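Local coordinates for prephenate dehydratase:Amino acid-binding ACT (Brucella abortus, PDB 6VH5), which probably catalyses the conversion of prephenate to 3-phenylpyruvate, with loss of carbon dioxide and water, in phenylalanine biosynthesis, and binds phenylalanine at its ACT domain, at residues T150-A158 against L168-L179. Sequence-based numbering, arbitrary orientation.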
ATOM      1  N   THR A 150      15.876   7.191   0.493  1.00 76.87           N
ATOM      2  CA  THR A 150      16.867   6.902  -0.538  1.00 69.93           C
ATOM      3  C   THR A 150      17.618   8.162  -0.967  1.00 71.72           C
ATOM      4  O   THR A 150      18.852   8.199  -0.952  1.00 75.19           O
ATOM      5  CB  THR A 150      16.184   6.227  -1.722  1.00 71.38           C
ATOM      6  OG1 THR A 150      15.851   4.880  -1.359  1.00 73.30           O
ATOM      7  CG2 THR A 150      17.105   6.194  -2.896  1.00 72.00           C
ATOM      8  N   ALA A 151      16.889   9.210  -1.359  1.00 73.04           N
ATOM      9  CA  ALA A 151      17.539  10.478  -1.684  1.00 69.60           C
ATOM     10  C   ALA A 151      18.319  11.024  -0.495  1.00 65.66           C
ATOM     11  O   ALA A 151      19.354  11.680  -0.679  1.00 70.90           O
ATOM     12  CB  ALA A 151      16.498  11.501  -2.145  1.00 68.85           C
ATOM     13  N   GLY A 152      17.839  10.767   0.728  1.00 59.09           N
ATOM     14  CA  GLY A 152      18.580  11.173   1.906  1.00 60.80           C
ATOM     15  C   GLY A 152      19.941  10.514   2.003  1.00 59.18           C
ATOM     16  O   GLY A 152      20.904  11.138   2.451  1.00 71.23           O
ATOM     17  N   ALA A 153      20.048   9.265   1.553  1.00 59.16           N
ATOM     18  CA  ALA A 153      21.332   8.577   1.557  1.00 66.29           C
ATOM     19  C   ALA A 153      22.343   9.300   0.681  1.00 65.89           C
ATOM     20  O   ALA A 153      23.519   9.419   1.047  1.00 64.36           O
ATOM     21  CB  ALA A 153      21.153   7.132   1.092  1.00 72.20           C
ATOM     22  N   ALA A 154      21.904   9.807  -0.475  1.00 63.51           N
ATOM     23  CA  ALA A 154      22.798  10.622  -1.290  1.00 69.30           C
ATOM     24  C   ALA A 154      23.177  11.911  -0.568  1.00 73.39           C
ATOM     25  O   ALA A 154      24.351  12.304  -0.563  1.00 69.76           O
ATOM     26  CB  ALA A 154      22.156  10.929  -2.641  1.00 60.47           C
ATOM     27  N   ARG A 155      22.201  12.575   0.057  1.00 76.29           N
ATOM     28  CA  ARG A 155      22.510  13.746   0.872  1.00 74.65           C
ATOM     29  C   ARG A 155      23.489  13.408   1.995  1.00 75.19           C
ATOM     30  O   ARG A 155      24.428  14.170   2.258  1.00 73.61           O
ATOM     31  CB  ARG A 155      21.221  14.344   1.435  1.00 75.80           C
ATOM     32  CG  ARG A 155      21.453  15.539   2.349  1.00 79.38           C
ATOM     33  CD  ARG A 155      20.157  16.213   2.797  1.00 77.64           C
ATOM     34  NE  ARG A 155      19.168  15.284   3.334  1.00 81.63           N
ATOM     35  CZ  ARG A 155      19.258  14.681   4.515  1.00 88.64           C
ATOM     36  NH1 ARG A 155      20.313  14.876   5.288  1.00 96.46           N
ATOM     37  NH2 ARG A 155      18.299  13.859   4.913  1.00 88.22           N
ATOM     38  N   LEU A 156      23.299  12.260   2.651  1.00 70.24           N
ATOM     39  CA  LEU A 156      24.181  11.875   3.748  1.00 70.53           C
ATOM     40  C   LEU A 156      25.615  11.685   3.264  1.00 70.98           C
ATOM     41  O   LEU A 156      26.569  12.068   3.949  1.00 81.88           O
ATOM     42  CB  LEU A 156      23.669  10.597   4.413  1.00 72.07           C
ATOM     43  CG  LEU A 156      24.546  10.064   5.551  1.00 74.15           C
ATOM     44  CD1 LEU A 156      24.364  10.930   6.788  1.00 80.02           C
ATOM     45  CD2 LEU A 156      24.273   8.593   5.856  1.00 60.84           C
ATOM     46  N   VAL A 157      25.784  11.073   2.094  1.00 65.90           N
ATOM     47  CA  VAL A 157      27.117  10.816   1.562  1.00 58.11           C
ATOM     48  C   VAL A 157      27.830  12.121   1.230  1.00 57.71           C
ATOM     49  O   VAL A 157      29.030  12.269   1.485  1.00 69.67           O
ATOM     50  CB  VAL A 157      27.017   9.875   0.342  1.00 59.94           C
ATOM     51  CG1 VAL A 157      28.289   9.908  -0.493  1.00 64.93           C
ATOM     52  CG2 VAL A 157      26.747   8.451   0.806  1.00 54.49           C
ATOM     53  N   ALA A 158      27.111  13.089   0.668  1.00 64.51           N
ATOM     54  CA  ALA A 158      27.733  14.364   0.323  1.00 67.77           C
ATOM     55  C   ALA A 158      28.080  15.174   1.560  1.00 75.74           C
ATOM     56  O   ALA A 158      29.050  15.942   1.544  1.00 87.62           O
ATOM     57  CB  ALA A 158      26.802  15.179  -0.577  1.00 65.88           C
ATOM     58  N   LEU A 168      22.842   4.248  -2.884  1.00 53.99           N
ATOM     59  CA  LEU A 168      21.970   3.771  -3.955  1.00 57.22           C
ATOM     60  C   LEU A 168      20.768   4.703  -3.999  1.00 58.96           C
ATOM     61  O   LEU A 168      19.960   4.714  -3.065  1.00 56.78           O
ATOM     62  CB  LEU A 168      21.521   2.336  -3.703  1.00 61.15           C
ATOM     63  CG  LEU A 168      22.579   1.254  -3.633  1.00 61.05           C
ATOM     64  CD1 LEU A 168      21.973  -0.019  -3.084  1.00 57.36           C
ATOM     65  CD2 LEU A 168      23.129   1.033  -5.023  1.00 64.75           C
ATOM     66  N   ALA A 169      20.636   5.453  -5.088  1.00 59.04           N
ATOM     67  CA  ALA A 169      19.672   6.541  -5.150  1.00 57.75           C
ATOM     68  C   ALA A 169      19.279   6.769  -6.599  1.00 60.66           C
ATOM     69  O   ALA A 169      19.958   6.294  -7.520  1.00 56.15           O
ATOM     70  CB  ALA A 169      20.253   7.821  -4.529  1.00 51.05           C
ATOM     71  N   PRO A 170      18.184   7.500  -6.841  1.00 56.63           N
ATOM     72  CA  PRO A 170      17.803   7.828  -8.219  1.00 60.34           C
ATOM     73  C   PRO A 170      18.831   8.736  -8.872  1.00 61.42           C
ATOM     74  O   PRO A 170      19.541   9.492  -8.206  1.00 63.36           O
ATOM     75  CB  PRO A 170      16.457   8.553  -8.059  1.00 59.69           C
ATOM     76  CG  PRO A 170      15.921   8.084  -6.739  1.00 52.79           C
ATOM     77  CD  PRO A 170      17.163   7.948  -5.880  1.00 55.67           C
ATOM     78  N   ARG A 171      18.870   8.678 -10.207  1.00 59.48           N
ATOM     79  CA  ARG A 171      19.858   9.441 -10.964  1.00 58.00           C
ATOM     80  C   ARG A 171      19.809  10.928 -10.615  1.00 59.81           C
ATOM     81  O   ARG A 171      20.853  11.591 -10.565  1.00 61.89           O
ATOM     82  CB  ARG A 171      19.639   9.233 -12.463  1.00 57.91           C
ATOM     83  CG  ARG A 171      20.473  10.156 -13.344  1.00 63.46           C
ATOM     84  CD  ARG A 171      20.266   9.879 -14.823  1.00 67.78           C
ATOM     85  NE  ARG A 171      20.360   8.451 -15.110  1.00 74.33           N
ATOM     86  CZ  ARG A 171      21.497   7.801 -15.351  1.00 76.28           C
ATOM     87  NH1 ARG A 171      21.468   6.499 -15.599  1.00 77.06           N
ATOM     88  NH2 ARG A 171      22.659   8.445 -15.327  1.00 71.35           N
ATOM     89  N   LEU A 172      18.608  11.461 -10.355  1.00 51.43           N
ATOM     90  CA  LEU A 172      18.453  12.881 -10.041  1.00 55.65           C
ATOM     91  C   LEU A 172      19.249  13.286  -8.807  1.00 65.03           C
ATOM     92  O   LEU A 172      19.856  14.363  -8.778  1.00 67.29           O
ATOM     93  CB  LEU A 172      16.972  13.227  -9.852  1.00 53.73           C
ATOM     94  CG  LEU A 172      16.691  14.628  -9.295  1.00 54.74           C
ATOM     95  CD1 LEU A 172      17.142  15.714 -10.263  1.00 54.73           C
ATOM     96  CD2 LEU A 172      15.205  14.775  -8.989  1.00 56.62           C
ATOM     97  N   ALA A 173      19.270  12.434  -7.780  1.00 66.04           N
ATOM     98  CA  ALA A 173      19.971  12.799  -6.556  1.00 62.57           C
ATOM     99  C   ALA A 173      21.465  12.969  -6.795  1.00 61.87           C
ATOM    100  O   ALA A 173      22.106  13.779  -6.115  1.00 64.72           O
ATOM    101  CB  ALA A 173      19.723  11.751  -5.469  1.00 63.35           C
ATOM    102  N   ALA A 174      22.034  12.246  -7.767  1.00 59.07           N
ATOM    103  CA  ALA A 174      23.462  12.395  -8.043  1.00 66.94           C
ATOM    104  C   ALA A 174      23.780  13.790  -8.573  1.00 80.28           C
ATOM    105  O   ALA A 174      24.778  14.402  -8.168  1.00 83.47           O
ATOM    106  CB  ALA A 174      23.941  11.324  -9.020  1.00 59.99           C
ATOM    107  N   ASP A 175      22.953  14.300  -9.490  1.00 84.10           N
ATOM    108  CA  ASP A 175      23.180  15.639 -10.026  1.00 91.08           C
ATOM    109  C   ASP A 175      23.023  16.697  -8.943  1.00 83.15           C
ATOM    110  O   ASP A 175      23.812  17.646  -8.872  1.00 79.56           O
ATOM    111  CB  ASP A 175      22.213  15.924 -11.177  1.00102.44           C
ATOM    112  CG  ASP A 175      22.031  14.734 -12.106  1.00111.11           C
ATOM    113  OD1 ASP A 175      22.968  13.912 -12.227  1.00118.06           O
ATOM    114  OD2 ASP A 175      20.945  14.627 -12.720  1.00109.08           O
ATOM    115  N   LEU A 176      22.016  16.542  -8.080  1.00 82.69           N
ATOM    116  CA  LEU A 176      21.731  17.557  -7.070  1.00 79.33           C
ATOM    117  C   LEU A 176      22.841  17.639  -6.028  1.00 79.39           C
ATOM    118  O   LEU A 176      23.227  18.738  -5.610  1.00 85.26           O
ATOM    119  CB  LEU A 176      20.381  17.275  -6.404  1.00 70.64           C
ATOM    120  CG  LEU A 176      19.128  17.598  -7.226  1.00 71.55           C
ATOM    121  CD1 LEU A 176      17.846  17.502  -6.391  1.00 67.84           C
ATOM    122  CD2 LEU A 176      19.238  18.969  -7.891  1.00 69.91           C
ATOM    123  N   TYR A 177      23.376  16.499  -5.601  1.00 70.01           N
ATOM    124  CA  TYR A 177      24.384  16.489  -4.550  1.00 74.01           C
ATOM    125  C   TYR A 177      25.810  16.392  -5.084  1.00 76.60           C
ATOM    126  O   TYR A 177      26.741  16.190  -4.299  1.00 83.24           O
ATOM    127  CB  TYR A 177      24.095  15.356  -3.562  1.00 75.32           C
ATOM    128  CG  TYR A 177      22.821  15.603  -2.800  1.00 79.20           C
ATOM    129  CD1 TYR A 177      22.783  16.534  -1.768  1.00 90.06           C
ATOM    130  CD2 TYR A 177      21.648  14.947  -3.134  1.00 80.11           C
ATOM    131  CE1 TYR A 177      21.612  16.794  -1.076  1.00 89.43           C
ATOM    132  CE2 TYR A 177      20.475  15.193  -2.443  1.00 87.37           C
ATOM    133  CZ  TYR A 177      20.465  16.123  -1.415  1.00 89.83           C
ATOM    134  OH  TYR A 177      19.309  16.378  -0.718  1.00 91.54           O
ATOM    135  N   GLY A 178      26.005  16.562  -6.390  1.00 77.60           N
ATOM    136  CA  GLY A 178      27.341  16.564  -6.967  1.00 75.83           C
ATOM    137  C   GLY A 178      28.103  15.279  -6.732  1.00 75.77           C
ATOM    138  O   GLY A 178      29.307  15.319  -6.456  1.00 75.23           O
ATOM    139  N   LEU A 179      27.428  14.136  -6.843  1.00 73.53           N
ATOM    140  CA  LEU A 179      28.038  12.836  -6.611  1.00 72.85           C
ATOM    141  C   LEU A 179      28.355  12.139  -7.929  1.00 71.37           C
ATOM    142  O   LEU A 179      27.681  12.344  -8.941  1.00 69.55           O
ATOM    143  CB  LEU A 179      27.125  11.939  -5.768  1.00 68.82           C
ATOM    144  CG  LEU A 179      26.837  12.376  -4.324  1.00 65.08           C
ATOM    145  CD1 LEU A 179      25.969  11.335  -3.604  1.00 53.33           C
ATOM    146  CD2 LEU A 179      28.120  12.666  -3.547  1.00 62.21           C
TER
HETATM  147  O   HOH W   1      17.292  15.716   0.873  1.00 92.28           O
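The ring of Tyr-177 lies flat against the backbone and aliphatic stem of Arg-155: CA of Arg-155 stands 3.7 Å above the ring plane, over its centre, and CB of Arg-155 comes to 3.4 Å from CZ of Tyr-177. The two side chains run alongside each other in the same direction. With its CG anti to the backbone N (chi1 178°), Arg-155 follows the ring past CE1 to the hydroxyl, and its guanidinium is turned 68° from the ring plane, which speaks against a stacked cation-pi pair. One water joins their ends, accepting from NE of Arg-155 at 3.1 Å and hydrogen-bonded to OH of Tyr-177 at 2.7 Å, while NH2 of Arg-155 forms a salt bridge with Glu-32.

Deeper in, CB of Ala-154 meets CB of Ala-173 at 3.8 Å and also touches Ala-169. CD1 of Leu-179 lies 3.6 Å from O of Ala-154 and CD2 reaches Ala-158, while CG1 of Val-157 touches both methyls. At the other end, CG2 of Thr-150 rests 3.5 Å from CD of Pro-170.

Helix 150-160 is the link of a beta-alpha-beta crossover from strand 143-146 to the parallel strand 165-169, past strand 122-125, in a lobe consistent with the type 2 periplasmic-binding-protein-like fold; helix 171-176 packs beside it, with Met-110 of strand 108-111 touching Ala-154, Ala-169 and Ala-174, and helix 36-44 meeting Pro-170 and Leu-172.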